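TRAP solute Binding Protein (PDB 5I7I) probably serves as the substrate-binding component of a TRAP transporter, capturing aromatic acids such as 3-hydroxybenzoate for uptake into the cell. Local coordinates at residues A[104-109]-A[172-177]; A[149-154]-A[165-170]; A[155-160]-A[291-296]; A[188-193]-A[213-218]. All blocks are in the same frame, centred on the assembly; numbering follows the deposited sequence. Where two conformers were deposited one is given.

Contact 1: residues A[104-109]-A[172-177]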
loop_
_atom_site.group_PDB
_atom_site.type_symbol
_atom_site.label_atom_id
_atom_site.label_comp_id
_atom_site.label_asym_id
_atom_site.label_seq_id
_atom_site.Cartn_x
_atom_site.Cartn_y
_atom_site.Cartn_z
ATOM N N ALA A 104 -3.645 -10.470 5.256
ATOM C CA ALA A 104 -2.617 -11.507 5.218
ATOM C C ALA A 104 -1.372 -11.009 4.514
ATOM O O ALA A 104 -0.256 -11.404 4.864
ATOM C CB ALA A 104 -3.134 -12.770 4.534
ATOM N N PHE A 105 -1.545 -10.141 3.532
ATOM C CA PHE A 105 -0.413 -9.625 2.784
ATOM C C PHE A 105 0.360 -8.572 3.546
ATOM O O PHE A 105 1.467 -8.214 3.120
ATOM C CB PHE A 105 -0.878 -9.089 1.433
ATOM C CG PHE A 105 -1.005 -10.148 0.389
ATOM C CD1 PHE A 105 -2.143 -10.939 0.300
ATOM C CD2 PHE A 105 0.040 -10.393 -0.489
ATOM C CE1 PHE A 105 -2.243 -11.934 -0.670
ATOM C CE2 PHE A 105 -0.060 -11.392 -1.449
ATOM C CZ PHE A 105 -1.195 -12.147 -1.544
ATOM N N GLU A 106 -0.164 -8.111 4.671
ATOM C CA GLU A 106 0.495 -7.133 5.517
ATOM C C GLU A 106 1.360 -7.760 6.599
ATOM O O GLU A 106 1.983 -7.028 7.367
ATOM C CB GLU A 106 -0.547 -6.253 6.197
ATOM C CG GLU A 106 -1.358 -5.411 5.267
ATOM C CD GLU A 106 -2.215 -4.452 6.017
ATOM O OE1 GLU A 106 -3.342 -4.829 6.411
ATOM O OE2 GLU A 106 -1.728 -3.325 6.260
ATOM N N LEU A 107 1.392 -9.083 6.707
ATOM C CA LEU A 107 2.073 -9.724 7.811
ATOM C C LEU A 107 3.587 -9.610 7.668
ATOM O O LEU A 107 4.108 -9.362 6.575
ATOM C CB LEU A 107 1.621 -11.176 7.932
ATOM C CG LEU A 107 0.147 -11.338 8.306
ATOM C CD1 LEU A 107 -0.257 -12.801 8.272
ATOM C CD2 LEU A 107 -0.121 -10.764 9.699
ATOM N N PRO A 108 4.312 -9.743 8.778
ATOM C CA PRO A 108 5.747 -9.453 8.760
ATOM C C PRO A 108 6.473 -10.326 7.747
ATOM O O PRO A 108 6.261 -11.536 7.660
ATOM C CB PRO A 108 6.177 -9.762 10.197
ATOM C CG PRO A 108 4.923 -9.451 11.024
ATOM C CD PRO A 108 3.821 -9.971 10.154
ATOM N N PHE A 109 7.340 -9.698 6.976
ATOM C CA PHE A 109 8.246 -10.411 6.084
ATOM C C PHE A 109 7.526 -11.207 5.007
ATOM O O PHE A 109 8.100 -12.135 4.432
ATOM C CB PHE A 109 9.268 -11.229 6.876
ATOM C CG PHE A 109 10.130 -10.360 7.738
ATOM C CD1 PHE A 109 11.170 -9.637 7.190
ATOM C CD2 PHE A 109 9.844 -10.179 9.075
ATOM C CE1 PHE A 109 11.926 -8.804 7.962
ATOM C CE2 PHE A 109 10.609 -9.334 9.855
ATOM C CZ PHE A 109 11.645 -8.644 9.295
ATOM N N ARG A 172 -3.659 -1.091 11.048
ATOM C CA ARG A 172 -3.640 -1.806 12.308
ATOM C C ARG A 172 -2.666 -2.971 12.279
ATOM O O ARG A 172 -1.987 -3.236 13.274
ATOM C CB ARG A 172 -5.051 -2.290 12.612
ATOM C CG ARG A 172 -5.195 -2.909 13.980
ATOM C CD ARG A 172 -6.672 -3.098 14.306
ATOM N NE ARG A 172 -7.382 -1.827 14.479
ATOM C CZ ARG A 172 -8.694 -1.728 14.686
ATOM N NH1 ARG A 172 -9.446 -2.820 14.733
ATOM N NH2 ARG A 172 -9.258 -0.538 14.849
ATOM N N VAL A 173 -2.610 -3.705 11.173
ATOM C CA VAL A 173 -1.661 -4.809 11.089
ATOM C C VAL A 173 -0.230 -4.302 11.217
ATOM O O VAL A 173 0.586 -4.880 11.950
ATOM C CB VAL A 173 -1.880 -5.639 9.809
ATOM C CG1 VAL A 173 -0.941 -6.821 9.768
ATOM C CG2 VAL A 173 -3.322 -6.116 9.724
ATOM N N ILE A 174 0.102 -3.212 10.518
ATOM C CA ILE A 174 1.479 -2.743 10.551
ATOM C C ILE A 174 1.819 -2.114 11.888
ATOM O O ILE A 174 2.950 -2.240 12.363
ATOM C CB ILE A 174 1.779 -1.803 9.374
ATOM C CG1 ILE A 174 1.442 -2.473 8.036
ATOM C CG2 ILE A 174 3.241 -1.413 9.392
ATOM C CD1 ILE A 174 2.036 -3.857 7.859
ATOM N N THR A 175 0.876 -1.448 12.542
ATOM C CA THR A 175 1.189 -0.943 13.874
ATOM C C THR A 175 1.395 -2.085 14.857
ATOM O O THR A 175 2.257 -2.002 15.737
ATOM C CB THR A 175 0.117 0.038 14.371
ATOM O OG1 THR A 175 -1.192 -0.530 14.278
ATOM C CG2 THR A 175 0.166 1.326 13.556
ATOM N N LYS A 176 0.610 -3.156 14.741
ATOM C CA LYS A 176 0.864 -4.317 15.588
ATOM C C LYS A 176 2.253 -4.892 15.345
ATOM O O LYS A 176 2.921 -5.336 16.289
ATOM C CB LYS A 176 -0.226 -5.364 15.391
ATOM C CG LYS A 176 -1.526 -4.958 16.015
ATOM C CD LYS A 176 -2.579 -6.024 15.827
ATOM C CE LYS A 176 -3.838 -5.660 16.561
ATOM N NZ LYS A 176 -4.932 -6.599 16.222
ATOM N N MET A 177 2.720 -4.872 14.093
ATOM C CA MET A 177 4.083 -5.311 13.819
ATOM C C MET A 177 5.087 -4.432 14.547
ATOM O O MET A 177 6.036 -4.925 15.172
ATOM C CB MET A 177 4.351 -5.248 12.324
ATOM C CG MET A 177 5.743 -5.690 12.004
ATOM S SD MET A 177 6.154 -5.564 10.296
ATOM C CE MET A 177 6.349 -3.810 10.152
#
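Glu106 lies against Val173 and Ile174 where the loop between strand 87-91 and helix 114-126 meets the first turns of helix 172-180, a buried junction in this family 7 extracellular solute-binding fold. Glu106 runs extended beyond CG and lays its carboxylate on aliphatic carbons, OE1 3.6 Å from Val173 CG2 and OE2 3.7 Å from Ile174 CG1. The polar partners of OE2 lie outside the two segments, in the hydroxyls of Thr171 and Thr236. Thr171 OG1 also bonds to the backbone N of Ile174, tying the acid to the start of the helix. An alanine here removes the carboxylate, which would probably leave the Thr171 and Thr236 hydroxyls without their common partner and open a gap beside Val173. The closest approach joins methyl and backbone, Ile174 CD1 being 3.2 Å from Glu106 O. The rest is apolar. Val173 CG1 stands anti to the backbone N (chi1 -177°), which turns it to the loop, where it touches both Glu106 CB, at 3.6 Å, and Leu107 CD2, at 4.0 Å. One turn on, Met177, bent at its last torsion, slides antiparallel past Pro108, and Met177 CG comes to 4.0 Å from Pro108 CG.

Contact 2: residues A[149-154]-A[165-170]. With 3HB (3-hydroxybenzoic acid), chain C.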
loop_
_atom_site.group_PDB
_atom_site.type_symbol
_atom_site.label_atom_id
_atom_site.label_comp_id
_atom_site.label_asym_id
_atom_site.label_seq_id
_atom_site.Cartn_x
_atom_site.Cartn_y
_atom_site.Cartn_z
ATOM N N ILE A 149 12.198 1.618 7.609
ATOM C CA ILE A 149 12.076 2.229 8.929
ATOM C C ILE A 149 12.805 3.560 8.910
ATOM O O ILE A 149 13.990 3.615 8.571
ATOM C CB ILE A 149 12.668 1.304 10.010
ATOM C CG1 ILE A 149 11.911 -0.012 10.064
ATOM C CG2 ILE A 149 12.659 1.969 11.365
ATOM C CD1 ILE A 149 12.616 -1.110 10.838
ATOM N N HIS A 150 12.122 4.615 9.332
ATOM C CA HIS A 150 12.667 5.961 9.281
ATOM C C HIS A 150 12.578 6.605 10.653
ATOM O O HIS A 150 11.526 6.565 11.306
ATOM C CB HIS A 150 11.901 6.784 8.255
ATOM C CG HIS A 150 11.740 6.063 6.958
ATOM N ND1 HIS A 150 12.731 6.013 6.004
ATOM C CD2 HIS A 150 10.722 5.318 6.481
ATOM C CE1 HIS A 150 12.319 5.279 4.988
ATOM N NE2 HIS A 150 11.107 4.838 5.261
ATOM N N THR A 151 13.680 7.198 11.073
ATOM C CA THR A 151 13.767 7.937 12.317
ATOM C C THR A 151 14.490 9.254 12.062
ATOM O O THR A 151 15.190 9.422 11.061
ATOM C CB THR A 151 14.498 7.123 13.370
ATOM O OG1 THR A 151 15.727 6.685 12.803
ATOM C CG2 THR A 151 13.676 5.909 13.743
ATOM N N LYS A 152 14.341 10.190 12.988
ATOM C CA LYS A 152 14.940 11.501 12.792
ATOM C C LYS A 152 16.458 11.392 12.671
ATOM O O LYS A 152 17.058 11.947 11.738
ATOM C CB LYS A 152 14.512 12.448 13.923
ATOM C CG LYS A 152 13.025 12.821 13.866
ATOM C CD LYS A 152 12.671 13.840 14.923
ATOM C CE LYS A 152 11.231 14.264 14.793
ATOM N NZ LYS A 152 10.949 15.434 15.664
ATOM N N GLU A 153 17.097 10.680 13.601
ATOM C CA GLU A 153 18.555 10.597 13.611
ATOM C C GLU A 153 19.093 9.258 14.102
ATOM O O GLU A 153 20.227 8.895 13.765
ATOM C CB GLU A 153 19.149 11.724 14.464
ATOM C CG GLU A 153 18.671 11.721 15.913
ATOM C CD GLU A 153 19.191 12.908 16.714
ATOM O OE1 GLU A 153 20.000 13.689 16.166
ATOM O OE2 GLU A 153 18.788 13.061 17.890
ATOM N N LYS A 154 18.328 8.519 14.902
ATOM C CA LYS A 154 18.856 7.326 15.557
ATOM C C LYS A 154 18.868 6.161 14.576
ATOM O O LYS A 154 17.834 5.808 14.003
ATOM C CB LYS A 154 17.993 6.974 16.763
ATOM C CG LYS A 154 18.468 5.756 17.525
ATOM C CD LYS A 154 17.532 5.464 18.691
ATOM C CE LYS A 154 17.998 4.277 19.498
ATOM N NZ LYS A 154 16.923 3.908 20.468
ATOM N N MET A 165 10.348 4.283 21.147
ATOM C CA MET A 165 10.186 5.156 19.991
ATOM C C MET A 165 8.745 5.107 19.513
ATOM O O MET A 165 8.187 4.024 19.313
ATOM C CB MET A 165 11.106 4.700 18.861
ATOM C CG MET A 165 12.579 4.739 19.217
ATOM S SD MET A 165 13.299 6.394 19.160
ATOM C CE MET A 165 13.469 6.636 17.398
ATOM N N LYS A 166 8.144 6.276 19.331
ATOM C CA LYS A 166 6.782 6.361 18.823
ATOM C C LYS A 166 6.864 6.312 17.307
ATOM O O LYS A 166 7.364 7.249 16.680
ATOM C CB LYS A 166 6.101 7.633 19.310
ATOM C CG LYS A 166 5.877 7.600 20.823
ATOM C CD LYS A 166 5.299 8.873 21.377
ATOM C CE LYS A 166 6.237 10.007 21.151
ATOM N NZ LYS A 166 5.836 11.212 21.904
ATOM N N MET A 167 6.373 5.227 16.724
ATOM C CA MET A 167 6.592 4.924 15.315
ATOM C C MET A 167 5.259 4.819 14.600
ATOM O O MET A 167 4.404 4.019 14.987
ATOM C CB MET A 167 7.388 3.628 15.168
ATOM C CG MET A 167 8.783 3.744 15.755
ATOM S SD MET A 167 9.844 4.934 14.864
ATOM C CE MET A 167 10.168 4.059 13.344
ATOM N N ARG A 168 5.087 5.624 13.562
ATOM C CA ARG A 168 3.867 5.585 12.765
ATOM C C ARG A 168 3.836 4.364 11.846
ATOM O O ARG A 168 4.837 4.015 11.209
ATOM C CB ARG A 168 3.743 6.845 11.912
ATOM C CG ARG A 168 2.592 6.844 10.921
ATOM C CD ARG A 168 2.941 6.278 9.551
ATOM N NE ARG A 168 1.774 6.345 8.681
ATOM C CZ ARG A 168 1.704 5.846 7.448
ATOM N NH1 ARG A 168 2.733 5.227 6.902
ATOM N NH2 ARG A 168 0.585 5.988 6.750
ATOM N N GLY A 169 2.667 3.743 11.745
ATOM C CA GLY A 169 2.370 2.804 10.697
ATOM C C GLY A 169 1.066 3.155 10.006
ATOM O O GLY A 169 0.259 3.922 10.534
ATOM N N PRO A 170 0.825 2.563 8.825
ATOM C CA PRO A 170 -0.348 2.951 8.014
ATOM C C PRO A 170 -1.644 2.255 8.388
ATOM O O PRO A 170 -2.720 2.774 8.047
ATOM C CB PRO A 170 0.056 2.524 6.589
ATOM C CG PRO A 170 1.014 1.393 6.820
ATOM C CD PRO A 170 1.802 1.814 8.024
HETATM C "C1'" 3HB C . 1.257 4.740 3.624
HETATM O "O1'" 3HB C . 2.199 4.223 4.279
HETATM O "O2'" 3HB C . 0.207 5.108 4.211
HETATM C C1 3HB C . 1.401 4.989 2.128
HETATM C C2 3HB C . 2.490 4.444 1.450
HETATM C C3 3HB C . 2.642 4.664 0.104
HETATM C C4 3HB C . 1.743 5.442 -0.575
HETATM C C5 3HB C . 0.651 5.985 0.097
HETATM C C6 3HB C . 0.478 5.766 1.449
HETATM O O3 3HB C . 3.723 4.114 -0.547
#
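Thr151 and Met167 have the nearest CA atoms of the two segments, 8.3 Å apart, too far for direct strand pairing. Strands 149-151 and 166-169 run roughly antiparallel, at 136°, with axes 8.6 Å apart at their closest, and strand 204-207 fills the place between them in the sheet. The contact is therefore made by side chains reaching across. Met167, bent at both chi2 and chi3, delivers its terminal methyl to the far strand. There Met167 CE sits 3.8 Å from Ile149 CG2, 3.5 Å from the backbone oxygen of His150 and 4.0 Å from Thr151 CG2. Met165, modelled in two conformers, adds a more tentative touch on that same threonine methyl. Thr151 turns its OG1 the other way along its own segment, donating a 2.6 Å hydrogen bond to Lys154 O. Further along strand 166-169, Arg168 meets the ligand end-on. Arg168 NH1 gives a nearly straight bond of 2.9 Å to O1' of 3-hydroxybenzoate, Arg168 NH2 one of 2.7 Å to O2', and the carboxylate carbon lies in the guanidinium plane. Val206 O and Met188 O take further N-H groups, which fixes the rotation of the guanidinium, while Pro170 CA lies over one face, toward its rim. Such a bidentate arginine-carboxylate pair, carried on a sheet strand, is the hallmark of the binding site in TRAP solute-binding proteins.

Contact 3: residues A[155-160]-A[291-296]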
loop_
_atom_site.group_PDB
_atom_site.type_symbol
_atom_site.label_atom_id
_atom_site.label_comp_id
_atom_site.label_asym_id
_atom_site.label_seq_id
_atom_site.Cartn_x
_atom_site.Cartn_y
_atom_site.Cartn_z
ATOM N N VAL A 155 20.029 5.550 14.377
ATOM C CA VAL A 155 20.089 4.398 13.489
ATOM C C VAL A 155 19.408 3.214 14.158
ATOM O O VAL A 155 19.691 2.891 15.317
ATOM C CB VAL A 155 21.542 4.059 13.139
ATOM C CG1 VAL A 155 21.605 2.774 12.315
ATOM C CG2 VAL A 155 22.188 5.214 12.393
ATOM N N ILE A 156 18.550 2.532 13.420
ATOM C CA ILE A 156 17.863 1.344 13.915
ATOM C C ILE A 156 18.668 0.133 13.450
ATOM O O ILE A 156 18.585 -0.293 12.294
ATOM C CB ILE A 156 16.396 1.288 13.482
ATOM C CG1 ILE A 156 15.646 2.538 13.955
ATOM C CG2 ILE A 156 15.739 0.016 14.013
ATOM C CD1 ILE A 156 15.695 2.798 15.449
ATOM N N LYS A 157 19.453 -0.434 14.377
ATOM C CA LYS A 157 20.272 -1.613 14.113
ATOM C C LYS A 157 19.609 -2.903 14.548
ATOM O O LYS A 157 20.027 -3.977 14.104
ATOM C CB LYS A 157 21.577 -1.545 14.911
ATOM C CG LYS A 157 22.411 -0.318 14.680
ATOM C CD LYS A 157 23.645 -0.371 15.571
ATOM C CE LYS A 157 23.579 0.621 16.732
ATOM N NZ LYS A 157 22.498 0.350 17.716
ATOM N N SER A 158 18.621 -2.822 15.425
ATOM C CA SER A 158 17.985 -4.000 15.996
ATOM C C SER A 158 16.657 -3.547 16.585
ATOM O O SER A 158 16.403 -2.353 16.753
ATOM C CB SER A 158 18.840 -4.662 17.087
ATOM O OG SER A 158 18.816 -3.886 18.272
ATOM N N ALA A 159 15.821 -4.526 16.914
ATOM C CA ALA A 159 14.534 -4.250 17.553
ATOM C C ALA A 159 14.686 -3.393 18.806
ATOM O O ALA A 159 13.865 -2.502 19.064
ATOM C CB ALA A 159 13.841 -5.564 17.905
ATOM N N ALA A 160 15.722 -3.648 19.608
ATOM C CA ALA A 160 15.867 -2.918 20.860
ATOM C C ALA A 160 15.999 -1.417 20.620
ATOM O O ALA A 160 15.629 -0.616 21.489
ATOM C CB ALA A 160 17.088 -3.425 21.618
ATOM N N THR A 291 21.270 8.255 6.024
ATOM C CA THR A 291 21.954 6.977 6.102
ATOM C C THR A 291 20.964 5.872 5.783
ATOM O O THR A 291 19.757 6.009 6.016
ATOM C CB THR A 291 22.549 6.710 7.496
ATOM O OG1 THR A 291 21.540 6.840 8.507
ATOM C CG2 THR A 291 23.701 7.657 7.793
ATOM N N ILE A 292 21.485 4.771 5.251
ATOM C CA ILE A 292 20.671 3.602 4.968
ATOM C C ILE A 292 21.414 2.388 5.484
ATOM O O ILE A 292 22.555 2.120 5.067
ATOM C CB ILE A 292 20.290 3.485 3.475
ATOM C CG1 ILE A 292 19.511 2.190 3.212
ATOM C CG2 ILE A 292 21.493 3.522 2.572
ATOM C CD1 ILE A 292 18.234 2.091 3.957
ATOM N N HIS A 293 20.792 1.690 6.418
ATOM C CA HIS A 293 21.361 0.542 7.095
ATOM C C HIS A 293 20.485 -0.660 6.769
ATOM O O HIS A 293 19.259 -0.568 6.815
ATOM C CB HIS A 293 21.360 0.788 8.602
ATOM C CG HIS A 293 21.982 -0.311 9.407
ATOM N ND1 HIS A 293 23.293 -0.697 9.255
ATOM C CD2 HIS A 293 21.470 -1.097 10.388
ATOM C CE1 HIS A 293 23.561 -1.681 10.100
ATOM N NE2 HIS A 293 22.470 -1.945 10.797
ATOM N N SER A 294 21.103 -1.793 6.481
ATOM C CA SER A 294 20.380 -2.983 6.052
ATOM C C SER A 294 20.593 -4.099 7.070
ATOM O O SER A 294 21.717 -4.583 7.248
ATOM C CB SER A 294 20.853 -3.403 4.664
ATOM O OG SER A 294 20.064 -4.484 4.202
ATOM N N LEU A 295 19.527 -4.502 7.753
ATOM C CA LEU A 295 19.632 -5.535 8.769
ATOM C C LEU A 295 19.934 -6.892 8.157
ATOM O O LEU A 295 19.387 -7.274 7.114
ATOM C CB LEU A 295 18.326 -5.642 9.547
ATOM C CG LEU A 295 17.844 -4.352 10.205
ATOM C CD1 LEU A 295 16.596 -4.648 11.017
ATOM C CD2 LEU A 295 18.912 -3.758 11.087
ATOM N N SER A 296 20.818 -7.625 8.817
ATOM C CA SER A 296 21.148 -8.986 8.435
ATOM C C SER A 296 21.443 -9.771 9.707
ATOM O O SER A 296 21.325 -9.255 10.824
ATOM C CB SER A 296 22.359 -9.003 7.492
ATOM O OG SER A 296 23.546 -8.684 8.196
HETATM O O HOH W 1 22.200 -4.183 12.489
#
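Leu295 and His293 make the close part of this contact, both packing against backbone of the loop 155-160. Leu295 CD2 presses on the carbonyl of Lys157, only 3.2 Å from its O, and also lies 3.7 Å from Ile156 O. Ile156 O in turn lies at the edge of the His293 imidazole, near its plane and 3.5 Å from His293 CD2, with Lys157 CA close by. With chi1 at -177°, the ring extends away from its own backbone N and toward the loop. A water finishes this side. It lies in the ring plane 2.8 Å from His293 NE2 and donates to Lys157 O at 2.7 Å, bridging the two segments where they share no direct hydrogen bond. Strand 291-295 is an outermost strand of the six-stranded mixed sheet, paired through its backbone with strand 223-227; residues 155-158 run nearly parallel to it, 6° off in direction, without joining the sheet as another strand. Thr225 of that neighbouring strand sends its OG1 to Ile156 O, tying the loop to that strand. Toward solvent the packing slackens. Val155 CG1 comes no nearer than 4.2 Å to His293 CB, and its CG2 just brushes Thr291 OG1 at 4.3 Å. Lys157 starts out away from the strand; its CG passes 4.2 Å from His293 NE2, and its ammonium group forms a salt bridge with Asp161.

Contact 4: residues A[188-193]-A[213-218]. With 3HB (3-hydroxybenzoic acid), chain C.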
loop_
_atom_site.group_PDB
_atom_site.type_symbol
_atom_site.label_atom_id
_atom_site.label_comp_id
_atom_site.label_asym_id
_atom_site.label_seq_id
_atom_site.Cartn_x
_atom_site.Cartn_y
_atom_site.Cartn_z
ATOM N N MET A 188 -1.737 6.489 11.446
ATOM C CA MET A 188 -2.327 7.644 10.766
ATOM C C MET A 188 -2.096 7.534 9.262
ATOM O O MET A 188 -1.095 6.941 8.830
ATOM C CB MET A 188 -1.720 8.959 11.261
ATOM C CG MET A 188 -0.254 9.140 10.848
ATOM S SD MET A 188 0.598 10.418 11.781
ATOM C CE MET A 188 0.682 9.610 13.379
ATOM N N PRO A 189 -2.987 8.094 8.435
ATOM C CA PRO A 189 -2.694 8.192 6.999
ATOM C C PRO A 189 -1.450 9.031 6.747
ATOM O O PRO A 189 -1.061 9.875 7.557
ATOM C CB PRO A 189 -3.954 8.846 6.422
ATOM C CG PRO A 189 -5.043 8.482 7.404
ATOM C CD PRO A 189 -4.360 8.551 8.744
ATOM N N VAL A 190 -0.806 8.765 5.625
ATOM C CA VAL A 190 0.524 9.320 5.371
ATOM C C VAL A 190 0.558 10.849 5.326
ATOM O O VAL A 190 1.581 11.429 5.713
ATOM C CB VAL A 190 1.203 8.650 4.159
ATOM C CG1 VAL A 190 0.554 9.056 2.865
ATOM C CG2 VAL A 190 2.701 8.960 4.139
ATOM N N PRO A 191 -0.484 11.564 4.889
ATOM C CA PRO A 191 -0.366 13.033 4.859
ATOM C C PRO A 191 -0.210 13.670 6.233
ATOM O O PRO A 191 0.160 14.841 6.301
ATOM C CB PRO A 191 -1.663 13.490 4.173
ATOM C CG PRO A 191 -2.133 12.289 3.430
ATOM C CD PRO A 191 -1.770 11.136 4.313
ATOM N N ALA A 192 -0.486 12.937 7.312
ATOM C CA ALA A 192 -0.382 13.435 8.681
ATOM C C ALA A 192 1.001 13.228 9.294
ATOM O O ALA A 192 1.278 13.776 10.370
ATOM C CB ALA A 192 -1.407 12.708 9.558
ATOM N N VAL A 193 1.877 12.483 8.625
ATOM C CA VAL A 193 3.133 12.052 9.235
ATOM C C VAL A 193 4.074 13.232 9.461
ATOM O O VAL A 193 4.706 13.349 10.520
ATOM C CB VAL A 193 3.789 10.985 8.354
ATOM C CG1 VAL A 193 5.210 10.703 8.811
ATOM C CG2 VAL A 193 2.966 9.713 8.390
ATOM N N PRO A 213 9.138 11.785 -0.692
ATOM C CA PRO A 213 9.436 13.148 -1.153
ATOM C C PRO A 213 8.193 13.993 -1.322
ATOM O O PRO A 213 8.270 15.222 -1.204
ATOM C CB PRO A 213 10.183 12.916 -2.469
ATOM C CG PRO A 213 10.793 11.542 -2.306
ATOM C CD PRO A 213 9.722 10.766 -1.587
ATOM N N SER A 214 7.047 13.366 -1.569
ATOM C CA SER A 214 5.795 14.091 -1.741
ATOM C C SER A 214 5.364 14.810 -0.468
ATOM O O SER A 214 4.542 15.728 -0.538
ATOM C CB SER A 214 4.694 13.124 -2.171
ATOM O OG SER A 214 5.090 12.387 -3.311
ATOM N N PHE A 215 5.931 14.429 0.680
ATOM C CA PHE A 215 5.645 15.062 1.962
ATOM C C PHE A 215 6.921 15.523 2.667
ATOM O O PHE A 215 6.898 15.808 3.868
ATOM C CB PHE A 215 4.857 14.094 2.848
ATOM C CG PHE A 215 3.576 13.630 2.234
ATOM C CD1 PHE A 215 2.454 14.416 2.278
ATOM C CD2 PHE A 215 3.494 12.381 1.633
ATOM C CE1 PHE A 215 1.265 13.982 1.713
ATOM C CE2 PHE A 215 2.313 11.937 1.071
ATOM C CZ PHE A 215 1.201 12.740 1.112
ATOM N N LYS A 216 8.033 15.629 1.946
ATOM C CA LYS A 216 9.307 16.092 2.503
ATOM C C LYS A 216 9.824 15.156 3.589
ATOM O O LYS A 216 10.633 15.554 4.426
ATOM C CB LYS A 216 9.227 17.535 3.031
ATOM C CG LYS A 216 8.761 18.580 2.030
ATOM C CD LYS A 216 8.641 19.941 2.718
ATOM C CE LYS A 216 8.490 21.088 1.733
ATOM N NZ LYS A 216 9.545 22.122 1.960
ATOM N N LEU A 217 9.356 13.914 3.622
ATOM C CA LEU A 217 9.688 13.051 4.747
ATOM C C LEU A 217 11.152 12.639 4.756
ATOM O O LEU A 217 11.663 12.232 5.806
ATOM C CB LEU A 217 8.821 11.795 4.727
ATOM C CG LEU A 217 7.330 12.079 4.938
ATOM C CD1 LEU A 217 6.487 10.835 4.789
ATOM C CD2 LEU A 217 7.072 12.702 6.307
ATOM N N HIS A 218 11.825 12.696 3.617
ATOM C CA HIS A 218 13.249 12.402 3.563
ATOM C C HIS A 218 14.101 13.561 4.044
ATOM O O HIS A 218 15.306 13.366 4.260
ATOM C CB HIS A 218 13.625 12.037 2.143
ATOM C CG HIS A 218 13.453 13.173 1.201
ATOM N ND1 HIS A 218 12.234 13.790 0.996
ATOM C CD2 HIS A 218 14.351 13.834 0.444
ATOM C CE1 HIS A 218 12.393 14.780 0.137
ATOM N NE2 HIS A 218 13.667 14.824 -0.215
HETATM C "C1'" 3HB C . 1.257 4.740 3.624
HETATM O "O1'" 3HB C . 2.199 4.223 4.279
HETATM O "O2'" 3HB C . 0.207 5.108 4.211
HETATM C C1 3HB C . 1.401 4.989 2.128
HETATM C C2 3HB C . 2.490 4.444 1.450
HETATM C C3 3HB C . 2.642 4.664 0.104
HETATM C C4 3HB C . 1.743 5.442 -0.575
HETATM C C5 3HB C . 0.651 5.985 0.097
HETATM C C6 3HB C . 0.478 5.766 1.449
HETATM O O3 3HB C . 3.723 4.114 -0.547
#
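Val190, a pocket residue of this TRAP solute-binding protein, is backed by Phe215 on the side away from 3-hydroxybenzoate. Within this contact, Val190 is the residue that touches the ligand: its CG1 is 3.6 Å from C6 of the ligand ring and its CB 3.7 Å from the carboxylate oxygen O2'. A chi1 of 71° puts Val190 CG1 between the backbone N and the carbonyl carbon, and from there the one methyl meets ligand and protein together, with Phe215 CE2 3.8 Å away. The second shell is the phenyl ring itself. It crosses Val190 at about a right angle but runs alongside Pro191, pointing the same way, and Phe215 CE1 lies 3.7 Å from Pro191 CA and 3.9 Å from Pro191 CB. A serine in place of Phe215 would probably open a gap behind Val190 and Pro191, leaving the pocket-lining valine freer to shift from the ligand. Around this, the 188-193 turn is held by its own backbone bonds, Ala192 N to Pro189 O and Val193 N to Val190 O, while Val190 N is hydrogen-bonded to Tyr94 OH, which also binds the ligand. Farther out, Leu217, in the first turn of helix 217-220, packs on Ala194 and Leu197 of helix 193-198 and on Met205 of strand 204-207. It reaches back toward the pocket turn, Leu217 CD1 standing 4.3 Å from Val190 CG2 and Leu217 CD2 3.7 Å from Val193 CG1.

Contacts 2 and 4, with centres 12 Å apart, meet at the ligand: Arg168 NE packs 3.6 Å from Val193 CG2, and together with the Arg168-Met188 bond (NH2 to O, 2.8 Å) this lets the pocket turn of contact 4 steady the arginine of contact 2. Contact 1 adjoins contact 2 along the chain, helix 172-180 following strand 166-169, and Thr175 CG2 touches Gly169 CA at 3.9 Å; in contact 1 the side chain of Ile174 is about 8 Å from the bound 3HB (3-hydroxybenzoic acid). Contact 3 joins contact 2 away from the ligand, in the same sheet, where Ile156 CG1 packs 3.9 Å from Thr151 CG2. Contacts 3 and 4 do not touch, their centres about 21 Å apart.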